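Local coordinates for putative membrane protein (Corynebacterium diphtheriae NCTC 13129, PDB 3C8I) that is of unknown function, this chain being the DUF3239-family part of a longer, probably membrane-anchored protein, at residues V35-V39 and D86-I91; L16-M20 and V31-V35; R52-P58 and S92-W98. All coordinates share one frame. Residue numbers count along the deposited sequence, not the author numbering.

Interaction 1: V35-V39 and D86-I91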
loop_
_atom_site.group_PDB
_atom_site.type_symbol
_atom_site.label_atom_id
_atom_site.label_comp_id
_atom_site.label_asym_id
_atom_site.label_seq_id
_atom_site.Cartn_x
_atom_site.Cartn_y
_atom_site.Cartn_z
ATOM N N VAL B 35 -10.591 -10.320 14.920
ATOM C CA VAL B 35 -11.533 -9.602 14.080
ATOM C C VAL B 35 -12.646 -10.519 13.529
ATOM O O VAL B 35 -12.516 -11.755 13.451
ATOM C CB VAL B 35 -10.810 -8.873 12.896
ATOM C CG1 VAL B 35 -9.924 -7.723 13.404
ATOM C CG2 VAL B 35 -10.024 -9.839 12.013
ATOM N N ASN B 36 -13.761 -9.891 13.179
ATOM C CA ASN B 36 -14.903 -10.563 12.611
ATOM C C ASN B 36 -14.879 -10.348 11.117
ATOM O O ASN B 36 -14.967 -9.211 10.664
ATOM C CB ASN B 36 -16.184 -9.963 13.198
ATOM C CG ASN B 36 -17.463 -10.601 12.660
ATOM O OD1 ASN B 36 -17.447 -11.569 11.904
ATOM N ND2 ASN B 36 -18.590 -10.057 13.093
ATOM N N THR B 37 -14.762 -11.421 10.346
ATOM C CA THR B 37 -14.705 -11.283 8.879
ATOM C C THR B 37 -16.060 -11.126 8.183
ATOM O O THR B 37 -16.106 -10.911 6.956
ATOM C CB THR B 37 -13.904 -12.410 8.200
ATOM O OG1 THR B 37 -14.603 -13.645 8.306
ATOM C CG2 THR B 37 -12.546 -12.558 8.814
ATOM N N ASN B 38 -17.165 -11.211 8.924
ATOM C CA ASN B 38 -18.491 -10.956 8.322
ATOM C C ASN B 38 -18.697 -9.485 8.002
ATOM O O ASN B 38 -18.487 -8.627 8.856
ATOM C CB ASN B 38 -19.642 -11.402 9.255
ATOM C CG ASN B 38 -19.776 -12.898 9.346
ATOM O OD1 ASN B 38 -19.396 -13.627 8.425
ATOM N ND2 ASN B 38 -20.356 -13.384 10.460
ATOM N N VAL B 39 -19.147 -9.194 6.785
ATOM C CA VAL B 39 -19.500 -7.823 6.440
ATOM C C VAL B 39 -20.719 -7.361 7.260
ATOM O O VAL B 39 -20.731 -6.232 7.754
ATOM C CB VAL B 39 -19.673 -7.635 4.918
ATOM C CG1 VAL B 39 -20.208 -6.241 4.614
ATOM C CG2 VAL B 39 -18.312 -7.863 4.211
ATOM N N ASP B 86 -20.155 -10.896 1.379
ATOM C CA ASP B 86 -20.443 -11.145 2.792
ATOM C C ASP B 86 -19.201 -11.313 3.693
ATOM O O ASP B 86 -19.357 -11.315 4.918
ATOM C CB ASP B 86 -21.356 -12.378 2.990
ATOM C CG ASP B 86 -22.563 -12.391 2.057
ATOM O OD1 ASP B 86 -23.154 -11.312 1.801
ATOM O OD2 ASP B 86 -22.914 -13.500 1.587
ATOM N N SER B 87 -17.992 -11.450 3.120
ATOM C CA SER B 87 -16.765 -11.567 3.931
ATOM C C SER B 87 -15.681 -10.563 3.557
ATOM O O SER B 87 -15.529 -10.237 2.380
ATOM C CB SER B 87 -16.151 -12.952 3.791
ATOM O OG SER B 87 -17.069 -13.948 4.169
ATOM N N TRP B 88 -14.944 -10.100 4.565
ATOM C CA TRP B 88 -13.676 -9.370 4.372
ATOM C C TRP B 88 -12.561 -10.375 4.224
ATOM O O TRP B 88 -12.487 -11.340 4.986
ATOM C CB TRP B 88 -13.359 -8.484 5.566
ATOM C CG TRP B 88 -14.435 -7.539 5.978
ATOM C CD1 TRP B 88 -15.197 -7.611 7.107
ATOM C CD2 TRP B 88 -14.837 -6.360 5.291
ATOM N NE1 TRP B 88 -16.066 -6.552 7.152
ATOM C CE2 TRP B 88 -15.869 -5.770 6.041
ATOM C CE3 TRP B 88 -14.421 -5.739 4.098
ATOM C CZ2 TRP B 88 -16.505 -4.589 5.643
ATOM C CZ3 TRP B 88 -15.054 -4.561 3.701
ATOM C CH2 TRP B 88 -16.079 -3.998 4.475
ATOM N N ASP B 89 -11.714 -10.183 3.218
ATOM C CA ASP B 89 -10.522 -11.026 3.038
ATOM C C ASP B 89 -9.235 -10.355 3.571
ATOM O O ASP B 89 -8.195 -10.988 3.695
ATOM C CB ASP B 89 -10.376 -11.454 1.570
ATOM C CG ASP B 89 -10.904 -12.881 1.311
ATOM O OD1 ASP B 89 -11.548 -13.465 2.216
ATOM O OD2 ASP B 89 -10.682 -13.433 0.209
ATOM N N GLN B 90 -9.348 -9.094 3.930
ATOM C CA GLN B 90 -8.262 -8.321 4.510
ATOM C C GLN B 90 -8.868 -7.323 5.466
ATOM O O GLN B 90 -9.888 -6.729 5.144
ATOM C CB GLN B 90 -7.480 -7.581 3.402
ATOM C CG GLN B 90 -6.193 -6.852 3.884
ATOM C CD GLN B 90 -6.428 -5.514 4.530
ATOM O OE1 GLN B 90 -5.620 -5.078 5.374
ATOM N NE2 GLN B 90 -7.501 -4.853 4.180
ATOM N N ILE B 91 -8.253 -7.145 6.642
ATOM C CA ILE B 91 -8.715 -6.167 7.646
ATOM C C ILE B 91 -7.494 -5.502 8.306
ATOM O O ILE B 91 -6.597 -6.214 8.762
ATOM C CB ILE B 91 -9.564 -6.862 8.762
ATOM C CG1 ILE B 91 -10.858 -7.456 8.181
ATOM C CG2 ILE B 91 -9.878 -5.888 9.896
ATOM C CD1 ILE B 91 -11.684 -8.271 9.181
HETATM O O HOH W 1 -16.941 -14.190 6.939
HETATM O O HOH W 2 -18.225 -5.065 8.850
#
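W88 takes the m rotamer at chi1 (chi2 110°), which brings the end of its side chain nearer the 35-39 segment although its CA-CB bond points sideways. V39 (chi1 t) sets CG2 over one face of the W88 five-membered ring, 3.9 Å from its centroid and 16° off the normal, a CH-pi contact. Water 2 links W88 NE1 (3.1 Å) to V39 O (3.0 Å). The CA-CB bonds of V35 and I91 are directed toward the other segment, and the extended m,t side chain of I91 brings CD1 to 3.6 Å from V35 CG2. Water 1 joins T37 OG1 (2.8 Å), N38 OD1 (2.9 Å) and S87 OG (2.8 Å); T37 OG1 also bonds E140, and S87 OG bonds N84. N36 OD1 accepts from N38 N at 3.0 Å, an Asx turn, and also from R46 N. W88 N bonds T37 O and V39 N bonds D86 O, both at 2.8 Å, around a single N38-S87 bridge. The contact joins the turn after strand 29-36 to the approach to strand 88-95, which turns at the classic bulge of D89 and Q90 opposite Q79; V39 and W88 pack on R80 of strand 70-80, V35 and T37 on L138 of strand 138-140.

Interaction 2: L16-M20 and V31-V35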
loop_
_atom_site.group_PDB
_atom_site.type_symbol
_atom_site.label_atom_id
_atom_site.label_comp_id
_atom_site.label_asym_id
_atom_site.label_seq_id
_atom_site.Cartn_x
_atom_site.Cartn_y
_atom_site.Cartn_z
ATOM N N LEU B 16 -14.736 -1.866 18.670
ATOM C CA LEU B 16 -13.521 -2.209 19.363
ATOM C C LEU B 16 -13.176 -3.657 19.113
ATOM O O LEU B 16 -14.033 -4.524 19.206
ATOM C CB LEU B 16 -13.672 -1.976 20.863
ATOM C CG LEU B 16 -13.639 -0.508 21.285
ATOM C CD1 LEU B 16 -14.029 -0.399 22.767
ATOM C CD2 LEU B 16 -12.251 0.113 20.982
ATOM N N VAL B 17 -11.903 -3.909 18.837
ATOM C CA VAL B 17 -11.376 -5.249 18.762
ATOM C C VAL B 17 -10.186 -5.349 19.715
ATOM O O VAL B 17 -9.450 -4.382 19.905
ATOM C CB VAL B 17 -10.988 -5.647 17.292
ATOM C CG1 VAL B 17 -12.210 -5.563 16.375
ATOM C CG2 VAL B 17 -9.847 -4.783 16.724
ATOM N N PRO B 18 -9.985 -6.521 20.312
ATOM C CA PRO B 18 -8.739 -6.691 21.055
ATOM C C PRO B 18 -7.544 -6.862 20.115
ATOM O O PRO B 18 -7.667 -7.500 19.057
ATOM C CB PRO B 18 -8.974 -7.970 21.842
ATOM C CG PRO B 18 -9.942 -8.727 21.034
ATOM C CD PRO B 18 -10.816 -7.739 20.350
ATOM N N ALA B 19 -6.417 -6.282 20.502
ATOM C CA ALA B 19 -5.134 -6.550 19.861
ATOM C C ALA B 19 -4.064 -6.750 20.945
ATOM O O ALA B 19 -4.257 -6.355 22.110
ATOM C CB ALA B 19 -4.753 -5.414 18.867
ATOM N N MET B 20 -2.958 -7.374 20.573
ATOM C CA MET B 20 -1.927 -7.754 21.513
ATOM C C MET B 20 -0.590 -7.831 20.794
ATOM O O MET B 20 -0.519 -8.261 19.632
ATOM C CB MET B 20 -2.295 -9.137 22.099
ATOM C CG MET B 20 -1.433 -9.640 23.278
ATOM S SD MET B 20 -2.152 -11.157 24.026
ATOM C CE MET B 20 -3.734 -10.546 24.489
ATOM N N VAL B 31 1.569 -6.702 15.999
ATOM C CA VAL B 31 0.374 -6.805 16.788
ATOM C C VAL B 31 -0.564 -7.784 16.077
ATOM O O VAL B 31 -0.582 -7.869 14.843
ATOM C CB VAL B 31 -0.246 -5.410 17.039
ATOM C CG1 VAL B 31 -1.461 -5.505 17.925
ATOM C CG2 VAL B 31 0.783 -4.475 17.691
ATOM N N MET B 32 -1.295 -8.563 16.867
ATOM C CA MET B 32 -2.324 -9.481 16.363
ATOM C C MET B 32 -3.644 -9.005 16.925
ATOM O O MET B 32 -3.720 -8.708 18.115
ATOM C CB MET B 32 -2.049 -10.919 16.841
ATOM C CG MET B 32 -3.056 -11.996 16.331
ATOM S SD MET B 32 -2.741 -13.704 16.960
ATOM C CE MET B 32 -1.236 -13.977 16.118
ATOM N N ALA B 33 -4.675 -8.945 16.092
ATOM C CA ALA B 33 -6.025 -8.587 16.528
ATOM C C ALA B 33 -7.016 -9.695 16.237
ATOM O O ALA B 33 -6.839 -10.443 15.286
ATOM C CB ALA B 33 -6.507 -7.265 15.845
ATOM N N LEU B 34 -8.050 -9.802 17.079
ATOM C CA LEU B 34 -9.171 -10.718 16.857
ATOM C C LEU B 34 -10.306 -9.948 16.165
ATOM O O LEU B 34 -10.900 -9.035 16.740
ATOM C CB LEU B 34 -9.642 -11.343 18.196
ATOM C CG LEU B 34 -10.763 -12.397 18.114
ATOM C CD1 LEU B 34 -10.287 -13.710 17.510
ATOM C CD2 LEU B 34 -11.426 -12.657 19.471
ATOM N N VAL B 35 -10.591 -10.320 14.920
ATOM C CA VAL B 35 -11.533 -9.602 14.080
ATOM C C VAL B 35 -12.646 -10.519 13.529
ATOM O O VAL B 35 -12.516 -11.755 13.451
ATOM C CB VAL B 35 -10.810 -8.873 12.896
ATOM C CG1 VAL B 35 -9.924 -7.723 13.404
ATOM C CG2 VAL B 35 -10.024 -9.839 12.013
#
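This is backbone pairing of two neighbouring antiparallel strands, the arms of the hairpin 16-24/29-36, buried in the middle of the sheet and about 2 Å, centre to centre, from the middle of the chain. The short strand axes approach to 4.5 Å, with N-to-C directions 157° apart. Three backbone hydrogen bonds fix the register: L34 N to P18 O at 3.1 Å, M20 N to M32 O at 2.9 Å and M32 N to M20 O at 2.9 Å. The last two make M20-M32 a hydrogen-bonded pair, CA-CA 5.5 Å. A19-A33 is the adjacent non-hydrogen-bonded pair, drawn in to a CA-CA distance of 4.0 Å, and A19 CA adds a CA-H...O contact with M32 O at 3.1 Å. P18 has no amide hydrogen, so it joins the backbone hydrogen bonding through its carbonyl, while its ring packs with CG 3.9 Å from L34 CB. In the six-stranded antiparallel sheet, of order 88-95, 70-80, 16-24, 29-36, 47-54, 138-140, these are the two central strands: A19 bonds onward to I71, and A33 to A50. The small side chains of A19 and A33 share one face, their CB atoms 4.0 Å apart, and A19 CB also meets V31 CG1 at 3.4 Å. M20 and M32 occupy the other face, their ends diverging to pack on S122 and L121 of helix 115-124.

Interaction 3: R52-P58 and S92-W98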
loop_
_atom_site.group_PDB
_atom_site.type_symbol
_atom_site.label_atom_id
_atom_site.label_comp_id
_atom_site.label_asym_id
_atom_site.label_seq_id
_atom_site.Cartn_x
_atom_site.Cartn_y
_atom_site.Cartn_z
ATOM N N ARG B 52 -0.361 -7.011 12.071
ATOM C CA ARG B 52 0.151 -5.781 11.512
ATOM C C ARG B 52 1.466 -5.400 12.158
ATOM O O ARG B 52 1.592 -5.405 13.376
ATOM C CB ARG B 52 -0.843 -4.647 11.746
ATOM C CG ARG B 52 -0.424 -3.327 11.175
ATOM C CD ARG B 52 -1.494 -2.246 11.396
ATOM N NE ARG B 52 -1.095 -0.968 10.811
ATOM C CZ ARG B 52 -1.922 0.012 10.459
ATOM N NH1 ARG B 52 -3.225 -0.109 10.673
ATOM N NH2 ARG B 52 -1.441 1.139 9.915
ATOM N N ASN B 53 2.412 -5.028 11.316
ATOM C CA ASN B 53 3.698 -4.524 11.758
ATOM C C ASN B 53 3.580 -3.046 12.079
ATOM O O ASN B 53 3.116 -2.251 11.250
ATOM C CB ASN B 53 4.751 -4.801 10.705
ATOM C CG ASN B 53 5.280 -6.224 10.782
ATOM O OD1 ASN B 53 6.407 -6.453 11.240
ATOM N ND2 ASN B 53 4.476 -7.190 10.347
ATOM N N ILE B 54 3.941 -2.686 13.301
ATOM C CA ILE B 54 3.766 -1.326 13.814
ATOM C C ILE B 54 5.066 -0.794 14.406
ATOM O O ILE B 54 5.770 -1.502 15.135
ATOM C CB ILE B 54 2.621 -1.279 14.875
ATOM C CG1 ILE B 54 1.269 -1.576 14.197
ATOM C CG2 ILE B 54 2.559 0.092 15.590
ATOM C CD1 ILE B 54 0.082 -1.682 15.226
ATOM N N THR B 55 5.408 0.446 14.078
ATOM C CA THR B 55 6.666 1.008 14.577
ATOM C C THR B 55 6.496 1.634 15.964
ATOM O O THR B 55 7.330 1.418 16.839
ATOM C CB THR B 55 7.247 2.006 13.557
ATOM O OG1 THR B 55 7.565 1.288 12.345
ATOM C CG2 THR B 55 8.478 2.672 14.108
ATOM N N ALA B 56 5.411 2.375 16.177
ATOM C CA ALA B 56 5.228 3.140 17.413
ATOM C C ALA B 56 3.780 3.159 17.896
ATOM O O ALA B 56 2.861 3.396 17.115
ATOM C CB ALA B 56 5.714 4.569 17.224
ATOM N N ILE B 57 3.592 2.931 19.193
ATOM C CA ILE B 57 2.294 3.140 19.830
ATOM C C ILE B 57 2.554 3.934 21.114
ATOM O O ILE B 57 3.292 3.458 21.974
ATOM C CB ILE B 57 1.609 1.811 20.225
ATOM C CG1 ILE B 57 1.468 0.865 19.014
ATOM C CG2 ILE B 57 0.261 2.107 20.867
ATOM C CD1 ILE B 57 0.906 -0.499 19.350
ATOM N N PRO B 58 1.977 5.148 21.231
ATOM C CA PRO B 58 2.109 5.931 22.448
ATOM C C PRO B 58 1.801 5.107 23.694
ATOM O O PRO B 58 0.800 4.398 23.718
ATOM C CB PRO B 58 1.075 7.041 22.260
ATOM C CG PRO B 58 1.013 7.239 20.816
ATOM C CD PRO B 58 1.186 5.872 20.220
ATOM N N SER B 92 -7.465 -4.170 8.326
ATOM C CA SER B 92 -6.414 -3.401 9.031
ATOM C C SER B 92 -6.846 -2.977 10.428
ATOM O O SER B 92 -7.746 -2.127 10.566
ATOM C CB SER B 92 -6.018 -2.131 8.281
ATOM O OG SER B 92 -5.532 -2.450 7.007
ATOM N N PRO B 93 -6.213 -3.557 11.456
ATOM C CA PRO B 93 -6.457 -3.071 12.812
ATOM C C PRO B 93 -5.566 -1.867 13.119
ATOM O O PRO B 93 -4.454 -1.787 12.602
ATOM C CB PRO B 93 -6.077 -4.263 13.683
ATOM C CG PRO B 93 -5.003 -4.990 12.897
ATOM C CD PRO B 93 -5.225 -4.667 11.436
ATOM N N MET B 94 -6.059 -0.948 13.934
ATOM C CA MET B 94 -5.247 0.161 14.452
ATOM C C MET B 94 -5.431 0.285 15.959
ATOM O O MET B 94 -6.538 0.106 16.465
ATOM C CB MET B 94 -5.629 1.499 13.777
ATOM C CG MET B 94 -7.058 1.979 13.999
ATOM S SD MET B 94 -7.359 3.753 13.529
ATOM C CE MET B 94 -6.529 4.635 14.844
ATOM N N PRO B 95 -4.348 0.602 16.690
ATOM C CA PRO B 95 -4.473 0.895 18.102
ATOM C C PRO B 95 -5.256 2.174 18.355
ATOM O O PRO B 95 -5.014 3.182 17.682
ATOM C CB PRO B 95 -3.035 1.078 18.582
ATOM C CG PRO B 95 -2.185 1.019 17.400
ATOM C CD PRO B 95 -2.970 0.681 16.194
ATOM N N ILE B 96 -6.167 2.148 19.328
ATOM C CA ILE B 96 -6.954 3.366 19.620
ATOM C C ILE B 96 -6.053 4.463 20.204
ATOM O O ILE B 96 -6.345 5.654 20.060
ATOM C CB ILE B 96 -8.237 3.138 20.487
ATOM C CG1 ILE B 96 -7.918 2.838 21.934
ATOM C CG2 ILE B 96 -9.124 2.056 19.921
ATOM C CD1 ILE B 96 -9.173 2.970 22.845
ATOM N N ALA B 97 -4.932 4.060 20.794
ATOM C CA ALA B 97 -3.916 5.000 21.277
ATOM C C ALA B 97 -3.364 5.959 20.196
ATOM O O ALA B 97 -2.713 6.935 20.558
ATOM C CB ALA B 97 -2.781 4.261 21.937
ATOM N N TRP B 98 -3.578 5.681 18.908
ATOM C CA TRP B 98 -3.168 6.609 17.843
ATOM C C TRP B 98 -4.164 7.765 17.721
ATOM O O TRP B 98 -3.826 8.825 17.201
ATOM C CB TRP B 98 -3.097 5.919 16.485
ATOM C CG TRP B 98 -1.948 4.965 16.279
ATOM C CD1 TRP B 98 -0.857 4.786 17.082
ATOM C CD2 TRP B 98 -1.769 4.102 15.155
ATOM N NE1 TRP B 98 -0.017 3.831 16.538
ATOM C CE2 TRP B 98 -0.557 3.392 15.355
ATOM C CE3 TRP B 98 -2.534 3.827 14.016
ATOM C CZ2 TRP B 98 -0.090 2.436 14.443
ATOM C CZ3 TRP B 98 -2.078 2.882 13.125
ATOM C CH2 TRP B 98 -0.872 2.184 13.346
#
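Two hydrogen bonds from side chains to backbone carbonyls bridge the segments. R52 (chi1 to chi3 all t) donates from NH1 to P93 O at 2.8 Å, and W98 NE1 donates to A56 O at 3.0 Å. No backbone pairing accompanies them: the axes of strands 52-54 and 92-95 stay 8.5 Å apart, 33° from parallel. Three strands lie between them in the antiparallel sheet, which must curl strongly to bring strands four places apart so close; I54 and P93 also pack on V31 and A33 of one of these, strand 29-36. Apolar contacts fill the gap: I54 CD1 to P95 CD and I57 CD1 to P95 CG at 4.0 Å, I57 CG2 to A97 CB at 3.9 Å. The W98 indole, on the 3-10 turn 96-98, presents its edge to I54 CG2 (3.7 Å from CZ2), P58 CD (3.9 Å from CD1) and R52 NH2, 3.6 Å from W98 CH2, which lies over one guanidinium face. R52 NH1 also bonds W98 O of a neighbouring subunit, whose P58 packs against W98 of this chain.

Overall arrangement
From the N terminus, interaction 2 comes first: it closes the hairpin of strands 16-24 and 29-36, with 10 residues between its segments. Interaction 1 starts at V35, where interaction 2 ends, and spans 46 residues to reach the approach to strand 88-95. Interaction 3 opens inside that span, at R52, and closes just beyond it, so interactions 1 and 3 cross, their later segments adjoining along strand 88-95. Interactions 2 and 3 lie in series, yet touch through V31 O and R52 N (2.9 Å, a probable hydrogen bond) and A33 CB and P93 CB (3.7 Å). Together they tie the sheet's central hairpin and strand 47-54 to strand 88-95, outermost in the sheet of this chain.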